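Local coordinates for protein transcription regulator WhiB1 (Mycobacterium tuberculosis H37Rv, PDB 6ONO) that acts as a transcriptional repressor that carries a nitric-oxide-reactive [4Fe-4S] cluster and, in its apo form, binds its own promoter and that of groEL2, at residues Pro14-Pro19 with Lys34-Arg39; Ser48-Thr53 with Asp66-Leu71. All blocks are in the same frame, centred on the assembly; numbering follows the deposited sequence.

Contact 1: Pro14-Pro19 with Lys34-Arg39; sequences PELFFP and KLVCNR. With SF4 (iron/sulfur cluster), chain E.
L16 and F17 of a 3-10 turn pack against V36 and C37 near the end of helix 27-38. This is part of the Wbl-type [4Fe-4S] fold of the WhiB family. The contact is buried and lines one side of the cluster pocket.

Apolar packing comes first. V36 divides its two methyls between the two partners. CG2 of V36 sits 3.9 Å from CD2 of L16. CG1 of V36 meets CZ of F17 at 3.7 Å, close to the plane of the ring, so the methyl touches an edge. With chi1 at 180°, CG1 lies anti to the backbone N of V36 and CG2 beside it, which gives each methyl its own nearest partner. CG1 also lies 3.8 Å from S3 of the cluster and therefore bridges the phenyl edge and the inorganic core. V8 packs on V36, while C9 and A33 pack on F17.

The second interaction is a sulfur-aromatic contact. SG of C37 lies 4.1 Å from CE2 of F17. It is 81° off the ring normal, again at the edge, so the sulfur meets ring C-H groups and not the pi face. The CB of F17 does not point at the helix, but the far end of its ring does come near it. Cluster sulfide S4 is 4.1 Å from CE2 of F17 and approaches obliquely. Backbone hydrogen bonds with V59 hold F17 as well, and its ring meets a ring on the chain of another protein in the assembly.

The third interaction is metal ligation. C9, C40 and C46 are the other cysteines inferred to bind the cluster. C37 has its sulfur anti to its own carbonyl carbon (chi1 -63°), and from there SG coordinates iron FE2 at 2.3 Å.

Contact 2: Ser48-Thr53 with Asp66-Leu71; sequences SWALNT and DERRAL
A50 and L51 touch R68 and L71 where helix 43-53 packs on helix 65-71. The two helix segments run at 55° to each other, and their axes approach to 11.1 Å at the closest point. This packing joins the helix that carries C46 to the C-terminal helix of the WhiB fold.

A50 points its methyl toward R68. CB of A50 is 4.2 Å from NE of R68, oblique to the guanidinium. A water adds a polar link: it accepts from NE of R68 at 2.8 Å and donates a weak bond to O of A50. The water lies at the edge of the guanidinium, in its plane. The other end of that group is held by the 55-58 loop, through O of Q55 to NH2 and O of G58 to NH1. These bonds probably fix the buried arginine in place.

L51 makes the larger apolar contact. Its CB does not point at helix 65-71, but the end of the side chain comes nearer, with CG beside the backbone N (chi1 -66°). Its two methyls meet different partners. CD2 of L51 rests on the aliphatic stem of R68, at 4.0 Å from both CB and CD. The other methyl, CD1 of L51, meets CD2 of the exposed L71 at 4.1 Å, the two side chains crossing at about a right angle.

The contacts come in series along the chain: 14-19 with 34-39 closes before 48-53 with 66-71 opens. Their centres lie about 15 Å apart. Contact 1 is the more buried and uses helix 27-38; contact 2 joins helix 43-53 to helix 65-71. Helices 27-38 and 43-53 follow each other in the sequence, and the chain goes from contact 1 to contact 2 by way of C40 and C46. The two also touch: NZ of K34 and OE2 of E67 form a 2.9 Å salt bridge. The cluster is bound directly at contact 1, whereas the side chain of A50 in contact 2 is about 8 Å from it, nearest atoms. Contact 2 packs the C-terminal helix on the helix that carries C46.

Contact 1: Pro14-Pro19 with Lys34-Arg39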
ATOM      1  N   PRO A  14      -5.441  -1.250  -9.116  1.00 28.93           N
ATOM      2  CA  PRO A  14      -5.037  -0.834  -7.760  1.00 26.12           C
ATOM      3  C   PRO A  14      -3.761  -0.010  -7.731  1.00 24.65           C
ATOM      4  O   PRO A  14      -3.628   0.884  -6.881  1.00 22.53           O
ATOM      5  CB  PRO A  14      -4.867  -2.169  -7.017  1.00 27.64           C
ATOM      6  CG  PRO A  14      -5.670  -3.147  -7.793  1.00 33.69           C
ATOM      7  CD  PRO A  14      -5.616  -2.708  -9.224  1.00 32.85           C
ATOM      8  N   GLU A  15      -2.833  -0.256  -8.661  1.00 21.92           N
ATOM      9  CA  GLU A  15      -1.566   0.468  -8.668  1.00 21.99           C
ATOM     10  C   GLU A  15      -1.733   1.932  -9.009  1.00 23.33           C
ATOM     11  O   GLU A  15      -0.794   2.710  -8.801  1.00 19.49           O
ATOM     12  CB  GLU A  15      -0.578  -0.182  -9.640  1.00 23.21           C
ATOM     13  CG  GLU A  15       0.178  -1.332  -9.000  1.00 24.56           C
ATOM     14  CD  GLU A  15       1.143  -0.866  -7.919  1.00 29.30           C
ATOM     15  OE1 GLU A  15       2.283  -0.483  -8.275  1.00 27.40           O
ATOM     16  OE2 GLU A  15       0.763  -0.862  -6.721  1.00 25.95           O
ATOM     17  N   LEU A  16      -2.887   2.316  -9.555  1.00 22.59           N
ATOM     18  CA  LEU A  16      -3.145   3.730  -9.782  1.00 22.31           C
ATOM     19  C   LEU A  16      -3.056   4.504  -8.481  1.00 20.12           C
ATOM     20  O   LEU A  16      -2.649   5.673  -8.473  1.00 21.33           O
ATOM     21  CB  LEU A  16      -4.521   3.919 -10.420  1.00 24.43           C
ATOM     22  CG  LEU A  16      -5.030   5.349 -10.595  1.00 26.26           C
ATOM     23  CD1 LEU A  16      -4.153   6.109 -11.587  1.00 27.88           C
ATOM     24  CD2 LEU A  16      -6.484   5.329 -11.035  1.00 25.48           C
ATOM     25  N   PHE A  17      -3.386   3.864  -7.367  1.00 19.35           N
ATOM     26  CA  PHE A  17      -3.422   4.577  -6.101  1.00 18.10           C
ATOM     27  C   PHE A  17      -2.089   4.546  -5.391  1.00 19.70           C
ATOM     28  O   PHE A  17      -1.982   5.066  -4.281  1.00 19.09           O
ATOM     29  CB  PHE A  17      -4.544   4.014  -5.234  1.00 19.11           C
ATOM     30  CG  PHE A  17      -5.880   4.253  -5.838  1.00 18.29           C
ATOM     31  CD1 PHE A  17      -6.394   3.365  -6.769  1.00 22.17           C
ATOM     32  CD2 PHE A  17      -6.555   5.425  -5.586  1.00 18.37           C
ATOM     33  CE1 PHE A  17      -7.593   3.611  -7.371  1.00 21.61           C
ATOM     34  CE2 PHE A  17      -7.763   5.681  -6.183  1.00 20.58           C
ATOM     35  CZ  PHE A  17      -8.279   4.781  -7.083  1.00 21.77           C
ATOM     36  N   PHE A  18      -1.053   4.005  -6.032  1.00 15.84           N
ATOM     37  CA  PHE A  18       0.286   3.949  -5.453  1.00 16.43           C
ATOM     38  C   PHE A  18       1.303   4.451  -6.470  1.00 17.36           C
ATOM     39  O   PHE A  18       2.105   3.675  -7.003  1.00 18.83           O
ATOM     40  CB  PHE A  18       0.587   2.532  -4.964  1.00 17.46           C
ATOM     41  CG  PHE A  18      -0.202   2.175  -3.747  1.00 17.03           C
ATOM     42  CD1 PHE A  18      -1.502   1.691  -3.862  1.00 16.93           C
ATOM     43  CD2 PHE A  18       0.311   2.430  -2.483  1.00 17.11           C
ATOM     44  CE1 PHE A  18      -2.257   1.411  -2.727  1.00 17.01           C
ATOM     45  CE2 PHE A  18      -0.437   2.176  -1.351  1.00 17.06           C
ATOM     46  CZ  PHE A  18      -1.721   1.660  -1.472  1.00 17.03           C
ATOM     47  N   PRO A  19       1.297   5.752  -6.766  1.00 23.49           N
ATOM     48  CA  PRO A  19       2.304   6.279  -7.690  1.00 24.55           C
ATOM     49  C   PRO A  19       3.677   6.256  -7.051  1.00 27.66           C
ATOM     50  O   PRO A  19       3.834   6.500  -5.853  1.00 29.96           O
ATOM     51  CB  PRO A  19       1.834   7.716  -7.953  1.00 24.00           C
ATOM     52  CG  PRO A  19       1.073   8.079  -6.747  1.00 25.66           C
ATOM     53  CD  PRO A  19       0.415   6.817  -6.255  1.00 22.89           C
ATOM     54  N   LYS A  34      -6.827  10.817  -7.761  1.00 18.88           N
ATOM     55  CA  LYS A  34      -7.756  11.736  -7.118  1.00 20.33           C
ATOM     56  C   LYS A  34      -9.039  11.894  -7.925  1.00 23.71           C
ATOM     57  O   LYS A  34     -10.102  12.106  -7.343  1.00 23.25           O
ATOM     58  CB  LYS A  34      -7.102  13.098  -6.919  1.00 19.05           C
ATOM     59  CG  LYS A  34      -6.089  13.169  -5.804  1.00 18.32           C
ATOM     60  CD  LYS A  34      -5.534  14.592  -5.700  1.00 19.15           C
ATOM     61  CE  LYS A  34      -4.619  14.722  -4.505  1.00 21.21           C
ATOM     62  NZ  LYS A  34      -4.202  16.121  -4.273  1.00 24.02           N
ATOM     63  N   LEU A  35      -8.953  11.828  -9.256  1.00 21.38           N
ATOM     64  CA  LEU A  35     -10.163  11.893 -10.073  1.00 26.19           C
ATOM     65  C   LEU A  35     -11.118  10.754  -9.748  1.00 29.82           C
ATOM     66  O   LEU A  35     -12.341  10.935  -9.787  1.00 31.79           O
ATOM     67  CB  LEU A  35      -9.811  11.866 -11.557  1.00 26.37           C
ATOM     68  CG  LEU A  35      -9.259  13.178 -12.110  1.00 25.66           C
ATOM     69  CD1 LEU A  35      -8.951  13.029 -13.586  1.00 26.66           C
ATOM     70  CD2 LEU A  35     -10.233  14.299 -11.875  1.00 26.42           C
ATOM     71  N   VAL A  36     -10.584   9.568  -9.452  1.00 22.26           N
ATOM     72  CA  VAL A  36     -11.430   8.463  -9.012  1.00 29.01           C
ATOM     73  C   VAL A  36     -12.059   8.794  -7.669  1.00 23.53           C
ATOM     74  O   VAL A  36     -13.276   8.661  -7.478  1.00 28.04           O
ATOM     75  CB  VAL A  36     -10.624   7.151  -8.944  1.00 29.50           C
ATOM     76  CG1 VAL A  36     -11.525   6.000  -8.491  1.00 32.05           C
ATOM     77  CG2 VAL A  36      -9.969   6.842 -10.288  1.00 22.07           C
ATOM     78  N   CYS A  37     -11.239   9.239  -6.715  1.00 23.48           N
ATOM     79  CA  CYS A  37     -11.790   9.565  -5.397  1.00 24.04           C
ATOM     80  C   CYS A  37     -12.892  10.621  -5.481  1.00 28.24           C
ATOM     81  O   CYS A  37     -13.832  10.614  -4.674  1.00 30.86           O
ATOM     82  CB  CYS A  37     -10.678  10.038  -4.470  1.00 21.28           C
ATOM     83  SG  CYS A  37      -9.435   8.785  -4.149  1.00 20.34           S
ATOM     84  N   ASN A  38     -12.782  11.544  -6.435  1.00 35.00           N
ATOM     85  CA  ASN A  38     -13.728  12.646  -6.560  1.00 37.40           C
ATOM     86  C   ASN A  38     -15.105  12.182  -7.015  1.00 38.60           C
ATOM     87  O   ASN A  38     -16.086  12.910  -6.833  1.00 42.51           O
ATOM     88  CB  ASN A  38     -13.158  13.685  -7.528  1.00 34.86           C
ATOM     89  CG  ASN A  38     -12.106  14.571  -6.872  1.00 46.29           C
ATOM     90  OD1 ASN A  38     -11.739  14.353  -5.717  1.00 55.37           O
ATOM     91  ND2 ASN A  38     -11.578  15.538  -7.623  1.00 42.70           N
ATOM     92  N   ARG A  39     -15.202  10.993  -7.608  1.00 29.96           N
ATOM     93  CA  ARG A  39     -16.490  10.413  -7.953  1.00 36.38           C
ATOM     94  C   ARG A  39     -16.805   9.213  -7.064  1.00 36.84           C
ATOM     95  O   ARG A  39     -17.514   8.293  -7.476  1.00 45.40           O
ATOM     96  CB  ARG A  39     -16.543  10.024  -9.429  1.00 34.48           C
ATOM     97  CG  ARG A  39     -15.479   9.067  -9.895  1.00 37.80           C
ATOM     98  CD  ARG A  39     -15.764   8.639 -11.328  1.00 40.79           C
ATOM     99  NE  ARG A  39     -14.624   7.992 -11.975  1.00 37.85           N
ATOM    100  CZ  ARG A  39     -14.287   6.721 -11.807  1.00 37.11           C
ATOM    101  NH1 ARG A  39     -14.994   5.942 -11.000  1.00 46.79           N
ATOM    102  NH2 ARG A  39     -13.236   6.226 -12.447  1.00 46.65           N
TER
HETATM  103 FE1  SF4 E 101     -11.062   4.284  -3.335  1.00 25.40          FE
HETATM  104 FE2  SF4 E 101     -10.553   6.955  -3.400  1.00 21.46          FE
HETATM  105 FE3  SF4 E 101     -11.028   5.714  -1.001  1.00 23.82          FE
HETATM  106 FE4  SF4 E 101     -13.061   6.029  -2.784  1.00 27.11          FE
HETATM  107  S1  SF4 E 101     -11.917   7.680  -1.742  1.00 26.48           S
HETATM  108  S2  SF4 E 101     -12.561   4.157  -1.616  1.00 25.45           S
HETATM  109  S3  SF4 E 101     -11.942   5.815  -4.762  1.00 25.14           S
HETATM  110  S4  SF4 E 101      -9.268   5.325  -2.405  1.00 22.92           S

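Contact 2: Ser48-Thr53 with Asp66-Leu71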
ATOM      1  N   SER A  48     -10.984   9.140   6.477  1.00 27.45           N
ATOM      2  CA  SER A  48     -11.008   8.956   7.922  0.65 29.54           C
ATOM      3  C   SER A  48     -10.300   7.664   8.317  1.00 31.49           C
ATOM      4  O   SER A  48      -9.465   7.657   9.226  1.00 30.44           O
ATOM      5  CB  SER A  48     -12.454   8.952   8.426  0.65 34.91           C
ATOM      6  OG  SER A  48     -13.206  10.000   7.835  0.65 36.41           O
ATOM      7  N   TRP A  49     -10.623   6.562   7.642  1.00 31.23           N
ATOM      8  CA  TRP A  49      -9.989   5.293   7.988  1.00 30.41           C
ATOM      9  C   TRP A  49      -8.486   5.327   7.723  1.00 29.35           C
ATOM     10  O   TRP A  49      -7.697   4.840   8.544  1.00 27.20           O
ATOM     11  CB  TRP A  49     -10.638   4.158   7.211  1.00 33.26           C
ATOM     12  CG  TRP A  49     -10.257   2.822   7.718  1.00 32.66           C
ATOM     13  CD1 TRP A  49     -10.876   2.109   8.703  1.00 37.06           C
ATOM     14  CD2 TRP A  49      -9.161   2.024   7.272  1.00 30.46           C
ATOM     15  NE1 TRP A  49     -10.235   0.913   8.896  1.00 33.88           N
ATOM     16  CE2 TRP A  49      -9.180   0.833   8.024  1.00 32.93           C
ATOM     17  CE3 TRP A  49      -8.167   2.195   6.298  1.00 25.87           C
ATOM     18  CZ2 TRP A  49      -8.242  -0.181   7.842  1.00 32.29           C
ATOM     19  CZ3 TRP A  49      -7.243   1.184   6.118  1.00 25.68           C
ATOM     20  CH2 TRP A  49      -7.281   0.018   6.885  1.00 29.60           C
ATOM     21  N   ALA A  50      -8.072   5.911   6.594  1.00 25.34           N
ATOM     22  CA  ALA A  50      -6.645   6.001   6.294  1.00 25.95           C
ATOM     23  C   ALA A  50      -5.905   6.797   7.358  1.00 26.71           C
ATOM     24  O   ALA A  50      -4.820   6.395   7.797  1.00 26.05           O
ATOM     25  CB  ALA A  50      -6.428   6.627   4.915  1.00 22.75           C
ATOM     26  N   LEU A  51      -6.474   7.936   7.780  1.00 23.93           N
ATOM     27  CA  LEU A  51      -5.841   8.745   8.818  1.00 25.24           C
ATOM     28  C   LEU A  51      -5.839   8.018  10.155  1.00 28.68           C
ATOM     29  O   LEU A  51      -4.813   7.982  10.844  1.00 28.34           O
ATOM     30  CB  LEU A  51      -6.543  10.094   8.957  1.00 26.14           C
ATOM     31  CG  LEU A  51      -6.460  11.056   7.766  1.00 24.64           C
ATOM     32  CD1 LEU A  51      -7.298  12.276   8.040  1.00 26.08           C
ATOM     33  CD2 LEU A  51      -5.022  11.451   7.444  1.00 23.53           C
ATOM     34  N   ASN A  52      -6.966   7.406  10.531  1.00 34.18           N
ATOM     35  CA  ASN A  52      -7.045   6.810  11.857  1.00 37.09           C
ATOM     36  C   ASN A  52      -6.159   5.581  11.973  1.00 40.34           C
ATOM     37  O   ASN A  52      -5.632   5.306  13.057  1.00 41.88           O
ATOM     38  CB  ASN A  52      -8.492   6.458  12.215  1.00 43.21           C
ATOM     39  CG  ASN A  52      -9.328   7.684  12.564  1.00 51.74           C
ATOM     40  OD1 ASN A  52      -8.803   8.698  13.034  1.00 48.39           O
ATOM     41  ND2 ASN A  52     -10.639   7.589  12.354  1.00 53.83           N
ATOM     42  N   THR A  53      -5.955   4.845  10.880  1.00 34.77           N
ATOM     43  CA  THR A  53      -5.082   3.681  10.943  1.00 34.38           C
ATOM     44  C   THR A  53      -3.646   3.979  10.519  1.00 30.16           C
ATOM     45  O   THR A  53      -2.787   3.108  10.664  1.00 31.71           O
ATOM     46  CB  THR A  53      -5.644   2.540  10.073  1.00 31.82           C
ATOM     47  OG1 THR A  53      -5.668   2.959   8.705  1.00 32.30           O
ATOM     48  CG2 THR A  53      -7.058   2.171  10.507  1.00 34.24           C
ATOM     49  N   ASP A  66       1.819  12.412   0.756  1.00 21.33           N
ATOM     50  CA  ASP A  66       2.495  13.584   1.315  1.00 27.05           C
ATOM     51  C   ASP A  66       1.501  14.541   1.970  1.00 23.38           C
ATOM     52  O   ASP A  66       1.792  15.132   3.016  1.00 26.43           O
ATOM     53  CB  ASP A  66       3.315  14.306   0.242  1.00 29.45           C
ATOM     54  CG  ASP A  66       4.592  13.552  -0.129  1.00 34.68           C
ATOM     55  OD1 ASP A  66       5.085  12.763   0.705  1.00 55.70           O
ATOM     56  OD2 ASP A  66       5.121  13.768  -1.240  1.00 41.10           O
ATOM     57  N   GLU A  67       0.313  14.688   1.385  1.00 25.80           N
ATOM     58  CA  GLU A  67      -0.702  15.552   1.975  1.00 24.70           C
ATOM     59  C   GLU A  67      -1.175  15.013   3.324  1.00 24.21           C
ATOM     60  O   GLU A  67      -1.273  15.758   4.315  1.00 27.24           O
ATOM     61  CB  GLU A  67      -1.877  15.695   0.996  1.00 22.72           C
ATOM     62  CG  GLU A  67      -1.557  16.558  -0.221  1.00 24.91           C
ATOM     63  CD  GLU A  67      -2.613  16.492  -1.326  1.00 28.90           C
ATOM     64  OE1 GLU A  67      -3.398  15.524  -1.399  1.00 22.98           O
ATOM     65  OE2 GLU A  67      -2.670  17.438  -2.135  1.00 29.19           O
ATOM     66  N   ARG A  68      -1.469  13.709   3.394  1.00 19.59           N
ATOM     67  CA  ARG A  68      -1.884  13.150   4.677  1.00 20.30           C
ATOM     68  C   ARG A  68      -0.761  13.255   5.695  1.00 22.10           C
ATOM     69  O   ARG A  68      -1.003  13.521   6.876  1.00 23.76           O
ATOM     70  CB  ARG A  68      -2.332  11.690   4.503  1.00 19.00           C
ATOM     71  CG  ARG A  68      -3.527  11.538   3.550  1.00 17.78           C
ATOM     72  CD  ARG A  68      -4.226  10.195   3.724  1.00 17.46           C
ATOM     73  NE  ARG A  68      -3.267   9.091   3.680  1.00 17.10           N
ATOM     74  CZ  ARG A  68      -2.732   8.600   2.568  1.00 16.09           C
ATOM     75  NH1 ARG A  68      -3.064   9.118   1.402  1.00 15.25           N
ATOM     76  NH2 ARG A  68      -1.855   7.591   2.634  1.00 16.28           N
ATOM     77  N   ARG A  69       0.484  13.048   5.256  1.00 24.60           N
ATOM     78  CA  ARG A  69       1.615  13.123   6.177  1.00 26.73           C
ATOM     79  C   ARG A  69       1.779  14.526   6.739  1.00 30.60           C
ATOM     80  O   ARG A  69       2.034  14.704   7.939  1.00 30.88           O
ATOM     81  CB  ARG A  69       2.890  12.686   5.465  1.00 30.75           C
ATOM     82  CG  ARG A  69       4.113  12.752   6.334  1.00 37.60           C
ATOM     83  CD  ARG A  69       5.287  12.052   5.674  1.00 49.01           C
ATOM     84  NE  ARG A  69       4.992  10.659   5.340  1.00 41.85           N
ATOM     85  CZ  ARG A  69       4.886  10.197   4.099  1.00 38.31           C
ATOM     86  NH1 ARG A  69       5.053  11.019   3.071  1.00 44.07           N
ATOM     87  NH2 ARG A  69       4.624   8.915   3.884  1.00 32.36           N
ATOM     88  N   ALA A  70       1.620  15.540   5.893  1.00 32.87           N
ATOM     89  CA  ALA A  70       1.704  16.899   6.401  1.00 40.53           C
ATOM     90  C   ALA A  70       0.579  17.178   7.381  1.00 34.08           C
ATOM     91  O   ALA A  70       0.739  18.003   8.287  1.00 36.20           O
ATOM     92  CB  ALA A  70       1.674  17.900   5.245  1.00 31.78           C
ATOM     93  N   LEU A  71      -0.560  16.492   7.232  1.00 35.04           N
ATOM     94  CA  LEU A  71      -1.648  16.698   8.190  1.00 34.47           C
ATOM     95  C   LEU A  71      -1.266  16.235   9.598  1.00 41.43           C
ATOM     96  O   LEU A  71      -1.650  16.871  10.588  1.00 54.41           O
ATOM     97  CB  LEU A  71      -2.908  15.985   7.702  1.00 38.72           C
ATOM     98  CG  LEU A  71      -4.297  16.400   8.177  1.00 40.52           C
ATOM     99  CD1 LEU A  71      -4.511  17.930   8.238  1.00 35.98           C
ATOM    100  CD2 LEU A  71      -5.290  15.764   7.228  1.00 37.26           C
TER
HETATM  101  O   HOH W   1      -2.872   8.536   6.445  1.00 17.06           O